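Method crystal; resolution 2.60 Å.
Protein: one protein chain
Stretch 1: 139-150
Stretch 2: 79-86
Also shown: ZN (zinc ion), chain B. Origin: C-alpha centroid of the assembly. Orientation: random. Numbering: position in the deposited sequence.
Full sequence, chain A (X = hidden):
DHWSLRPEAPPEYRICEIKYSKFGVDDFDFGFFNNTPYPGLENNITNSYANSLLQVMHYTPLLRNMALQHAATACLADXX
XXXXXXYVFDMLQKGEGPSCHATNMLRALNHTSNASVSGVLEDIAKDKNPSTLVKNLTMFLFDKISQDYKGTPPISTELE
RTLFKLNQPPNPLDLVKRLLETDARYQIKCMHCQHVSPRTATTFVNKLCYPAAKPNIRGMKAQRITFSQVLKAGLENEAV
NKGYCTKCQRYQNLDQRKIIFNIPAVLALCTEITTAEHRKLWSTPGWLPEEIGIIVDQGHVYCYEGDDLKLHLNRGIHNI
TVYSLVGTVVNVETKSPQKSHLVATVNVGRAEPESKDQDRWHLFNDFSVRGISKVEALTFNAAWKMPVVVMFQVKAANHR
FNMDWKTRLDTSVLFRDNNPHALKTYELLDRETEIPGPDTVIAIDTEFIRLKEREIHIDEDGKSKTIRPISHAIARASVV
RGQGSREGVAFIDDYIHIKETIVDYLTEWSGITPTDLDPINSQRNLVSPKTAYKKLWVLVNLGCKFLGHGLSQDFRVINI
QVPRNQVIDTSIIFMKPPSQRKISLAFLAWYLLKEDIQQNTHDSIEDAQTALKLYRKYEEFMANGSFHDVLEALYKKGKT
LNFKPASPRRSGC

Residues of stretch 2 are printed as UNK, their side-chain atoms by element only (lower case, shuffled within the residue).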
# COMPACT_ATOMS: atom_id res chain seq x y z
N MSE A 139 -5.09 4.70 13.02
CA MSE A 139 -5.18 6.08 13.47
C MSE A 139 -3.97 6.88 13.00
O MSE A 139 -4.10 8.04 12.60
CB MSE A 139 -5.31 6.14 14.99
CG MSE A 139 -6.59 5.52 15.53
SE MSE A 139 -6.75 5.64 17.47
CE MSE A 139 -5.33 4.41 17.99
N PHE A 140 -2.80 6.25 13.04
CA PHE A 140 -1.55 6.90 12.64
C PHE A 140 -1.55 7.22 11.15
O PHE A 140 -1.15 8.31 10.74
CB PHE A 140 -0.35 6.02 12.99
CG PHE A 140 0.98 6.68 12.75
CD1 PHE A 140 1.50 7.58 13.67
CD2 PHE A 140 1.71 6.38 11.62
CE1 PHE A 140 2.72 8.18 13.45
CE2 PHE A 140 2.94 6.98 11.40
CZ PHE A 140 3.45 7.88 12.32
N LEU A 141 -1.98 6.26 10.33
CA LEU A 141 -2.00 6.44 8.89
C LEU A 141 -3.00 7.50 8.45
O LEU A 141 -2.65 8.39 7.68
CB LEU A 141 -2.31 5.11 8.19
CG LEU A 141 -1.13 4.18 7.94
CD1 LEU A 141 -1.57 2.94 7.18
CD2 LEU A 141 -0.04 4.92 7.17
N PHE A 142 -4.23 7.40 8.94
CA PHE A 142 -5.28 8.35 8.59
C PHE A 142 -4.89 9.78 8.93
O PHE A 142 -5.27 10.72 8.23
CB PHE A 142 -6.59 7.99 9.29
CG PHE A 142 -7.46 7.05 8.50
CD1 PHE A 142 -7.03 5.77 8.19
CD2 PHE A 142 -8.72 7.45 8.08
CE1 PHE A 142 -7.83 4.91 7.47
CE2 PHE A 142 -9.52 6.59 7.35
CZ PHE A 142 -9.08 5.32 7.05
N ASP A 143 -4.12 9.95 10.00
CA ASP A 143 -3.64 11.26 10.41
C ASP A 143 -2.52 11.75 9.50
O ASP A 143 -2.52 12.90 9.06
CB ASP A 143 -3.16 11.23 11.86
CG ASP A 143 -2.65 12.58 12.33
OD1 ASP A 143 -3.16 13.62 11.85
OD2 ASP A 143 -1.74 12.61 13.19
N LYS A 144 -1.58 10.86 9.20
CA LYS A 144 -0.42 11.21 8.40
C LYS A 144 -0.77 11.50 6.95
O LYS A 144 -0.31 12.49 6.38
CB LYS A 144 0.63 10.10 8.47
CG LYS A 144 1.41 10.08 9.78
CD LYS A 144 2.19 11.37 9.97
CE LYS A 144 2.96 11.37 11.28
NZ LYS A 144 3.70 12.65 11.47
N ILE A 145 -1.59 10.65 6.35
CA ILE A 145 -1.95 10.81 4.95
C ILE A 145 -2.89 12.00 4.75
O ILE A 145 -3.02 12.52 3.64
CB ILE A 145 -2.61 9.54 4.37
CG1 ILE A 145 -4.01 9.34 4.96
CG2 ILE A 145 -1.73 8.33 4.61
CD1 ILE A 145 -4.75 8.16 4.38
N SER A 146 -3.53 12.44 5.82
CA SER A 146 -4.42 13.59 5.76
C SER A 146 -3.62 14.87 5.55
O SER A 146 -4.03 15.74 4.78
CB SER A 146 -5.26 13.70 7.03
OG SER A 146 -6.22 14.74 6.93
N GLN A 147 -2.49 14.97 6.23
CA GLN A 147 -1.63 16.14 6.10
C GLN A 147 -0.68 16.00 4.91
O GLN A 147 -0.18 16.99 4.37
CB GLN A 147 -0.84 16.38 7.39
CG GLN A 147 0.19 15.31 7.71
CD GLN A 147 0.79 15.48 9.10
OE1 GLN A 147 0.07 15.64 10.08
NE2 GLN A 147 2.11 15.44 9.18
N ASP A 148 -0.44 14.75 4.50
CA ASP A 148 0.35 14.49 3.30
C ASP A 148 -0.42 14.90 2.05
O ASP A 148 0.15 15.39 1.08
CB ASP A 148 0.74 13.01 3.21
CG ASP A 148 1.85 12.63 4.16
OD1 ASP A 148 2.60 13.53 4.59
OD2 ASP A 148 1.99 11.43 4.47
N TYR A 149 -1.73 14.71 2.10
CA TYR A 149 -2.60 15.00 0.97
C TYR A 149 -2.69 16.49 0.68
O TYR A 149 -2.81 16.91 -0.47
CB TYR A 149 -4.00 14.43 1.22
CG TYR A 149 -4.98 14.63 0.08
CD1 TYR A 149 -5.02 13.74 -0.98
CD2 TYR A 149 -5.86 15.71 0.08
CE1 TYR A 149 -5.91 13.92 -2.02
CE2 TYR A 149 -6.75 15.89 -0.96
CZ TYR A 149 -6.78 14.99 -2.01
OH TYR A 149 -7.67 15.17 -3.04
N LYS A 150 -2.61 17.30 1.73
CA LYS A 150 -2.75 18.75 1.59
C LYS A 150 -1.40 19.43 1.41
O LYS A 150 -1.33 20.64 1.20
CB LYS A 150 -3.47 19.33 2.81
CG LYS A 150 -2.75 19.08 4.13
CD LYS A 150 -3.57 19.58 5.31
CE LYS A 150 -4.93 18.89 5.37
NZ LYS A 150 -5.74 19.35 6.53
N UNK A 79 10.54 10.53 4.40
CA UNK A 79 9.43 9.61 4.15
C UNK A 79 8.08 10.30 3.92
O UNK A 79 7.84 11.39 4.42
c UNK A 79 10.97 10.51 5.81
c UNK A 79 9.89 9.70 6.48
c UNK A 79 9.38 8.78 5.44
N UNK A 80 7.22 9.63 3.15
CA UNK A 80 5.89 10.12 2.84
C UNK A 80 4.95 8.93 2.67
O UNK A 80 4.90 8.33 1.60
s UNK A 80 4.30 11.64 1.08
c UNK A 80 5.90 10.99 1.58
N UNK A 81 4.21 8.61 3.73
CA UNK A 81 3.41 7.39 3.77
C UNK A 81 2.30 7.35 2.73
O UNK A 81 1.91 6.27 2.28
c UNK A 81 2.81 7.21 5.17
c UNK A 81 4.76 5.87 5.99
c UNK A 81 3.83 7.03 6.30
c UNK A 81 3.13 6.82 7.63
N UNK A 82 1.78 8.51 2.35
CA UNK A 82 0.72 8.57 1.35
C UNK A 82 1.25 8.19 -0.03
O UNK A 82 0.57 7.50 -0.79
c UNK A 82 -2.17 9.00 0.75
c UNK A 82 -1.15 10.08 0.41
c UNK A 82 0.08 9.95 1.31
c UNK A 82 -1.77 11.45 0.53
N UNK A 83 2.46 8.64 -0.34
CA UNK A 83 3.12 8.25 -1.57
C UNK A 83 3.39 6.75 -1.58
O UNK A 83 3.13 6.07 -2.57
c UNK A 83 4.44 9.01 -1.75
s UNK A 83 4.27 10.63 -2.55
N UNK A 84 3.90 6.25 -0.46
CA UNK A 84 4.17 4.83 -0.30
C UNK A 84 2.87 4.03 -0.40
O UNK A 84 2.87 2.90 -0.90
c UNK A 84 6.18 5.30 1.21
o UNK A 84 8.18 5.60 -0.05
o UNK A 84 7.19 3.64 -0.17
c UNK A 84 4.86 4.56 1.04
c UNK A 84 7.26 4.81 0.26
N UNK A 85 1.78 4.60 0.09
CA UNK A 85 0.47 3.97 -0.02
C UNK A 85 0.05 3.84 -1.48
O UNK A 85 -0.52 2.83 -1.88
c UNK A 85 -1.42 2.86 2.16
c UNK A 85 -0.90 4.29 2.18
c UNK A 85 -1.91 5.21 2.84
c UNK A 85 -0.59 4.77 0.76
N UNK A 86 0.35 4.87 -2.27
CA UNK A 86 0.04 4.85 -3.69
C UNK A 86 0.83 3.77 -4.41
O UNK A 86 0.32 3.11 -5.31
ZN ZN B . 3.88 12.36 -1.06
O HOH W 1 3.95 10.89 5.96

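Position 79 carries three side-chain carbons that close a ring onto the backbone nitrogen, and the peptide bond before it is cis. It touches nothing on stretch 1. The ring identifies Pro 79.

At position 80 a single carbon is followed by one sulfur, which lies 2.3 Å from the zinc ion. An unbranched chain ending in a metal-bound sulfur is a cysteine, Cys 80. It occupies the N-cap position of the helix that follows, and its SG comes within 4.1 Å of CG of Asp 148.

Position 81 has four carbons, forked at the second, and its CA-to-CB bond points toward stretch 1. The side chain enters a hole formed by Phe 140, Leu 141, Lys 144 and Asp 148. A fork at the second carbon, rather than at the first, means leucine. CD1 of Leu 81 packs 3.7 Å from CD2 of Leu 141 and 3.8 Å from CE2 of Phe 140, approaching that ring obliquely.

Position 82 repeats the pattern of four carbons forked at the second, and lies beside Ile 145 and Tyr 149; it is Leu 82. Its CA is 5.0 Å from CA of Ile 145. CD1 of Leu 82 reaches 3.7 Å from CB of Ile 145, while CD2 lies 3.8 Å from CB of Tyr 149 and at the edge of the tyrosine ring.

Position 83 has one carbon and then one sulfur, again 2.3 Å from zinc, and makes no contact with stretch 1. This is Cys 83, whose SG joins that of Cys 80 and two atoms from elsewhere in the structure around the metal.

Position 84 bears three carbons, the third carrying two oxygens: a carboxylate at the end of a two-methylene chain, hence Glu 84. It is out of reach of stretch 1.

Position 85 again shows four carbons forked at the second, giving Leu 85. Its CD1 sits 3.6 Å from CG2 of Ile 145.

Position 86 has no side-chain atoms and is Gly 86; its N donates to O of Leu 82 at 3.0 Å.

The two helices cross nearly at right angles, at -99°, with axes 9.2 Å apart, and the contact is mainly apolar: the three leucines supply its hydrophobic side. No direct hydrogen bond joins the stretches. Instead, water 1 accepts from N of Leu 81 at 3.2 Å and donates to OD2 of Asp 148 at 2.5 Å, linking the carboxylate to the start of the zinc-bound helix.

Stretch 2 79-86: PCLLCELG
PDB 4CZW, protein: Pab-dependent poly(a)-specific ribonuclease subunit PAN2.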